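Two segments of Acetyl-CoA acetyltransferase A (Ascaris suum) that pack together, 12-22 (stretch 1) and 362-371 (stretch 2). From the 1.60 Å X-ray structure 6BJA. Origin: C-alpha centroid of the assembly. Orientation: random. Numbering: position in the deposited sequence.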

ATOM      1  N   TYR A  12      20.711  28.755 -32.088  1.00 19.99           N
ATOM      2  CA  TYR A  12      19.416  29.331 -32.449  1.00 20.34           C
ATOM      3  C   TYR A  12      18.262  28.477 -31.972  1.00 19.09           C
ATOM      4  O   TYR A  12      18.377  27.258 -31.883  1.00 18.65           O
ATOM      5  N   ILE A  13      17.156  29.143 -31.652  1.00 19.59           N
ATOM      6  CA  ILE A  13      15.891  28.487 -31.361  1.00 18.37           C
ATOM      7  C   ILE A  13      15.078  28.458 -32.649  1.00 18.36           C
ATOM      8  O   ILE A  13      14.764  29.514 -33.183  1.00 19.98           O
ATOM      9  N   LEU A  14      14.750  27.271 -33.141  1.00 16.19           N
ATOM     10  CA  LEU A  14      13.951  27.144 -34.365  1.00 17.38           C
ATOM     11  C   LEU A  14      12.467  27.109 -34.068  1.00 20.56           C
ATOM     12  O   LEU A  14      11.662  27.556 -34.890  1.00 19.99           O
ATOM     13  N   SER A  15      12.107  26.583 -32.900  1.00 16.76           N
ATOM     14  CA  SER A  15      10.724  26.429 -32.507  1.00 18.19           C
ATOM     15  C   SER A  15      10.634  26.370 -30.999  1.00 17.96           C
ATOM     16  O   SER A  15      11.607  26.009 -30.331  1.00 19.15           O
ATOM     17  N   ALA A  16       9.447  26.701 -30.497  1.00 17.12           N
ATOM     18  CA  ALA A  16       9.199  26.831 -29.052  1.00 16.02           C
ATOM     19  C   ALA A  16       7.692  26.709 -28.831  1.00 15.70           C
ATOM     20  O   ALA A  16       6.927  27.579 -29.242  1.00 17.71           O
ATOM     21  N   VAL A  17       7.271  25.567 -28.288  1.00 15.00           N
ATOM     22  CA  VAL A  17       5.858  25.262 -28.135  1.00 14.17           C
ATOM     23  C   VAL A  17       5.575  24.672 -26.758  1.00 15.67           C
ATOM     24  O   VAL A  17       6.489  24.170 -26.084  1.00 16.03           O
ATOM     25  N   ARG A  18       4.311  24.750 -26.340  1.00 15.24           N
ATOM     26  CA  ARG A  18       3.919  24.154 -25.071  1.00 15.61           C
ATOM     27  C   ARG A  18       2.493  23.632 -25.115  1.00 15.53           C
ATOM     28  O   ARG A  18       1.694  24.101 -25.887  1.00 14.87           O
ATOM     29  N   THR A  19       2.177  22.657 -24.279  1.00 13.70           N
ATOM     30  CA  THR A  19       0.798  22.295 -24.040  1.00 16.04           C
ATOM     31  C   THR A  19       0.135  23.385 -23.222  1.00 15.50           C
ATOM     32  O   THR A  19       0.808  24.168 -22.541  1.00 15.38           O
ATOM     33  N   PRO A  20      -1.200  23.447 -23.259  1.00 13.57           N
ATOM     34  CA  PRO A  20      -1.887  24.125 -22.171  1.00 15.43           C
ATOM     35  C   PRO A  20      -1.501  23.426 -20.878  1.00 16.39           C
ATOM     36  O   PRO A  20      -1.149  22.231 -20.881  1.00 16.64           O
ATOM     37  N   ILE A  21      -1.591  24.153 -19.782  1.00 15.92           N
ATOM     38  CA  ILE A  21      -1.247  23.611 -18.473  1.00 14.25           C
ATOM     39  C   ILE A  21      -2.541  23.237 -17.763  1.00 15.96           C
ATOM     40  O   ILE A  21      -3.429  24.077 -17.617  1.00 17.45           O
ATOM     41  N   ALA A  22      -2.675  21.976 -17.358  1.00 15.96           N
ATOM     42  CA  ALA A  22      -3.905  21.500 -16.731  1.00 15.79           C
ATOM     43  C   ALA A  22      -3.762  21.438 -15.214  1.00 16.17           C
ATOM     44  O   ALA A  22      -2.649  21.328 -14.670  1.00 16.80           O
ATOM     45  N   ALA A 362      11.436  25.211 -19.445  1.00 14.05           N
ATOM     46  CA  ALA A 362      11.209  25.402 -20.872  1.00 14.50           C
ATOM     47  C   ALA A 362       9.939  26.223 -21.142  1.00 14.65           C
ATOM     48  O   ALA A 362       9.880  27.000 -22.097  1.00 15.54           O
ATOM     49  N   ARG A 363       8.938  26.064 -20.291  1.00 14.49           N
ATOM     50  CA  ARG A 363       7.666  26.743 -20.494  1.00 14.72           C
ATOM     51  C   ARG A 363       7.888  28.261 -20.445  1.00 15.25           C
ATOM     52  O   ARG A 363       7.360  28.987 -21.291  1.00 15.70           O
ATOM     53  N   ILE A 364       8.680  28.758 -19.491  1.00 14.95           N
ATOM     54  CA  ILE A 364       8.876  30.208 -19.452  1.00 15.07           C
ATOM     55  C   ILE A 364       9.761  30.717 -20.591  1.00 15.32           C
ATOM     56  O   ILE A 364       9.583  31.839 -21.063  1.00 16.42           O
ATOM     57  N   VAL A 365      10.659  29.886 -21.103  1.00 15.02           N
ATOM     58  CA  VAL A 365      11.408  30.261 -22.300  1.00 13.97           C
ATOM     59  C   VAL A 365      10.474  30.359 -23.512  1.00 14.14           C
ATOM     60  O   VAL A 365      10.574  31.293 -24.319  1.00 16.13           O
ATOM     61  N   VAL A 366       9.567  29.391 -23.657  1.00 14.60           N
ATOM     62  CA  VAL A 366       8.573  29.437 -24.725  1.00 16.39           C
ATOM     63  C   VAL A 366       7.738  30.715 -24.636  1.00 15.63           C
ATOM     64  O   VAL A 366       7.592  31.429 -25.624  1.00 16.81           O
ATOM     65  N   THR A 367       7.204  31.028 -23.460  1.00 15.00           N
ATOM     66  CA  THR A 367       6.394  32.224 -23.295  1.00 15.32           C
ATOM     67  C   THR A 367       7.199  33.490 -23.568  1.00 16.67           C
ATOM     68  O   THR A 367       6.699  34.426 -24.241  1.00 17.31           O
ATOM     69  N   LEU A 368       8.440  33.533 -23.098  1.00 16.13           N
ATOM     70  CA  LEU A 368       9.299  34.682 -23.365  1.00 17.76           C
ATOM     71  C   LEU A 368       9.526  34.882 -24.865  1.00 17.71           C
ATOM     72  O   LEU A 368       9.402  36.005 -25.374  1.00 17.89           O
ATOM     73  N   VAL A 369       9.902  33.808 -25.555  1.00 17.14           N
ATOM     74  CA  VAL A 369      10.226  33.885 -26.967  1.00 17.27           C
ATOM     75  C   VAL A 369       9.050  34.501 -27.712  1.00 18.24           C
ATOM     76  O   VAL A 369       9.224  35.398 -28.540  1.00 18.28           O
ATOM     77  N   HIS A 370       7.840  34.063 -27.402  1.00 15.86           N
ATOM     78  CA  HIS A 370       6.701  34.482 -28.206  1.00 18.16           C
ATOM     79  C   HIS A 370       6.093  35.823 -27.773  1.00 18.27           C
ATOM     80  O   HIS A 370       5.281  36.391 -28.485  1.00 19.84           O
ATOM     81  N   ALA A 371       6.518  36.340 -26.622  1.00 17.39           N
ATOM     82  CA  ALA A 371       6.107  37.680 -26.186  1.00 17.55           C
ATOM     83  C   ALA A 371       7.058  38.765 -26.709  1.00 21.50           C
ATOM     84  O   ALA A 371       6.642  39.902 -26.971  1.00 21.36           O
TER

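Strand 12-18 lies across helix 362-371 with an angle of 117° between their N-to-C directions and a closest axial approach of 7.5 Å. The backbones come nearest at Ala16 and Val366, whose CA atoms are 5.1 Å apart. A methyl group is all the side chain Ala16 has, which suits so close an approach. Its CB points toward the helix and lies 3.9 Å from Val366 CG2 and 4.4 Å from Val369 CG1. Val366 and Val369 both point toward the strand, and both have chi1 in the t well. They sit three residues apart, just under one helical turn, so they share a face of the helix.

Val366 also packs against the strand backbone. Its CG1 is 3.7 Å from Ala16 O, and its CG2 is 3.6 Å from Val17 O. Val17 itself points its side chain away, as expected from the alternation of a strand. Ser15 points away as well. Ile13, Ala16 and Arg18 supply the side chains that point toward the helix from the strand.

Ile13 extends the apolar patch toward the start of the strand. It adopts the m rotamer at chi1 and t at chi2, and its CD1 reaches to 4.1 Å from Val369 CG2.

His370 closes one side of the patch with the single hydrogen bond between the stretches. Its NE2 donates to Ala16 O at 2.8 Å, with an N-H...acceptor angle of 147°. The acceptor lies at the edge of the imidazole, near the ring plane, where a ring nitrogen can donate. Chi1 is m. The bond ties the helix to the backbone of the same residue whose methyl packs against the valines.

The other polar border is formed by two arginines. Arg18 has chi1 p, then t and t, so its chain is extended beyond CB. Its CG is 4.3 Å from Val366 CG1, and its CD is 3.5 Å from Arg363 CD. The aliphatic portions of the two arginines thus touch. Arg18 NH1 makes a weak hydrogen bond to Thr19 O at 3.0 Å, and the guanidinium has further partners elsewhere in the structure.

Arg363 starts sideways and folds through t, m and m. Its NH1 donates to Thr367 OG1 at 2.9 Å, one turn along the helix. Thr367, chi1 m, brings OG1 to 4.0 Å from Arg18 NE. Beyond the strand, Ile21 points toward the helix in the m, t rotamer. Its CD1 lies 3.9 Å from Arg363 NE and obliquely to that guanidinium.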

ATOM      1  CB  TYR A  12      19.321  29.513 -33.960  1.00 20.33           C
ATOM      2  CG  TYR A  12      20.262  30.567 -34.470  1.00 22.63           C
ATOM      3  CD1 TYR A  12      21.550  30.229 -34.862  1.00 24.91           C
ATOM      4  CD2 TYR A  12      19.873  31.896 -34.551  1.00 24.28           C
ATOM      5  CE1 TYR A  12      22.427  31.191 -35.333  1.00 28.69           C
ATOM      6  CE2 TYR A  12      20.742  32.866 -35.009  1.00 26.67           C
ATOM      7  CZ  TYR A  12      22.018  32.503 -35.402  1.00 30.05           C
ATOM      8  OH  TYR A  12      22.882  33.464 -35.857  1.00 35.96           O
ATOM      9  CB  ILE A  13      15.124  29.245 -30.261  1.00 16.33           C
ATOM     10  CG1 ILE A  13      15.914  29.192 -28.951  1.00 18.84           C
ATOM     11  CG2 ILE A  13      13.739  28.662 -30.058  1.00 18.47           C
ATOM     12  CD1 ILE A  13      15.409  30.095 -27.855  1.00 18.44           C
ATOM     13  CB  LEU A  14      14.327  25.892 -35.128  1.00 19.62           C
ATOM     14  CG  LEU A  14      15.780  25.784 -35.588  1.00 21.20           C
ATOM     15  CD1 LEU A  14      15.949  24.556 -36.471  1.00 21.87           C
ATOM     16  CD2 LEU A  14      16.223  27.044 -36.328  1.00 23.06           C
ATOM     17  CB  SER A  15      10.108  25.173 -33.117  1.00 20.79           C
ATOM     18  OG  SER A  15      10.783  24.010 -32.672  1.00 20.63           O
ATOM     19  CB  ALA A  16       9.714  28.145 -28.545  1.00 18.93           C
ATOM     20  CB  VAL A  17       5.343  24.280 -29.214  1.00 16.62           C
ATOM     21  CG1 VAL A  17       5.517  24.872 -30.607  1.00 20.30           C
ATOM     22  CG2 VAL A  17       6.041  22.954 -29.125  1.00 17.17           C
ATOM     23  CB  ARG A  18       4.054  25.187 -23.957  1.00 15.85           C
ATOM     24  CG  ARG A  18       3.048  26.344 -24.043  1.00 14.22           C
ATOM     25  CD  ARG A  18       3.194  27.250 -22.855  1.00 14.44           C
ATOM     26  NE  ARG A  18       2.206  28.323 -22.721  1.00 14.80           N
ATOM     27  CZ  ARG A  18       1.042  28.218 -22.091  1.00 15.21           C
ATOM     28  NH1 ARG A  18       0.624  27.064 -21.611  1.00 15.89           N
ATOM     29  NH2 ARG A  18       0.281  29.300 -21.931  1.00 16.90           N
ATOM     30  CB  THR A  19       0.672  20.965 -23.278  1.00 14.97           C
ATOM     31  OG1 THR A  19       1.184  21.148 -21.947  1.00 15.82           O
ATOM     32  CG2 THR A  19       1.394  19.837 -23.974  1.00 15.95           C
ATOM     33  CB  PRO A  20      -3.366  23.921 -22.473  1.00 17.68           C
ATOM     34  CG  PRO A  20      -3.402  23.387 -23.896  1.00 17.27           C
ATOM     35  CD  PRO A  20      -2.122  22.638 -24.045  1.00 14.94           C
ATOM     36  CB  ILE A  21      -0.438  24.618 -17.653  1.00 16.33           C
ATOM     37  CG1 ILE A  21       0.896  24.928 -18.348  1.00 17.70           C
ATOM     38  CG2 ILE A  21      -0.217  24.092 -16.262  1.00 15.89           C
ATOM     39  CD1 ILE A  21       1.610  26.135 -17.789  1.00 19.09           C
ATOM     40  CB  ALA A  22      -4.310  20.131 -17.285  1.00 17.17           C
ATOM     41  CB  ALA A 362      11.122  24.070 -21.555  1.00 15.17           C
ATOM     42  CB  ARG A 363       6.633  26.294 -19.454  1.00 14.92           C
ATOM     43  CG  ARG A 363       5.159  26.483 -19.852  1.00 15.53           C
ATOM     44  CD  ARG A 363       4.682  27.926 -19.742  1.00 15.25           C
ATOM     45  NE  ARG A 363       4.760  28.416 -18.357  1.00 15.00           N
ATOM     46  CZ  ARG A 363       4.744  29.701 -18.023  1.00 17.09           C
ATOM     47  NH1 ARG A 363       4.710  30.645 -18.949  1.00 17.33           N
ATOM     48  NH2 ARG A 363       4.790  30.033 -16.748  1.00 17.29           N
ATOM     49  CB  ILE A 364       9.441  30.705 -18.096  1.00 16.69           C
ATOM     50  CG1 ILE A 364      10.867  30.208 -17.811  1.00 16.54           C
ATOM     51  CG2 ILE A 364       8.472  30.318 -16.987  1.00 16.38           C
ATOM     52  CD1 ILE A 364      11.566  30.940 -16.609  1.00 17.09           C
ATOM     53  CB  VAL A 365      12.544  29.272 -22.593  1.00 15.61           C
ATOM     54  CG1 VAL A 365      13.187  29.551 -23.939  1.00 15.92           C
ATOM     55  CG2 VAL A 365      13.599  29.326 -21.482  1.00 15.83           C
ATOM     56  CB  VAL A 366       7.659  28.184 -24.692  1.00 14.73           C
ATOM     57  CG1 VAL A 366       6.484  28.353 -25.650  1.00 15.13           C
ATOM     58  CG2 VAL A 366       8.463  26.941 -25.030  1.00 16.68           C
ATOM     59  CB  THR A 367       5.790  32.234 -21.903  1.00 16.61           C
ATOM     60  OG1 THR A 367       4.915  31.100 -21.802  1.00 16.80           O
ATOM     61  CG2 THR A 367       4.999  33.506 -21.635  1.00 17.06           C
ATOM     62  CB  LEU A 368      10.646  34.522 -22.651  1.00 17.13           C
ATOM     63  CG  LEU A 368      11.648  35.646 -22.890  1.00 17.52           C
ATOM     64  CD1 LEU A 368      11.151  36.945 -22.259  1.00 19.05           C
ATOM     65  CD2 LEU A 368      13.013  35.271 -22.355  1.00 19.64           C
ATOM     66  CB  VAL A 369      10.577  32.485 -27.532  1.00 16.62           C
ATOM     67  CG1 VAL A 369      10.497  32.464 -29.071  1.00 18.98           C
ATOM     68  CG2 VAL A 369      11.961  32.069 -27.057  1.00 19.65           C
ATOM     69  CB  HIS A 370       5.662  33.379 -28.205  1.00 18.55           C
ATOM     70  CG  HIS A 370       6.073  32.234 -29.058  1.00 17.68           C
ATOM     71  ND1 HIS A 370       6.273  32.366 -30.417  1.00 17.73           N
ATOM     72  CD2 HIS A 370       6.389  30.953 -28.747  1.00 17.13           C
ATOM     73  CE1 HIS A 370       6.673  31.207 -30.907  1.00 21.03           C
ATOM     74  NE2 HIS A 370       6.742  30.334 -29.915  1.00 18.59           N
ATOM     75  CB  ALA A 371       6.035  37.732 -24.668  1.00 18.47           C
TER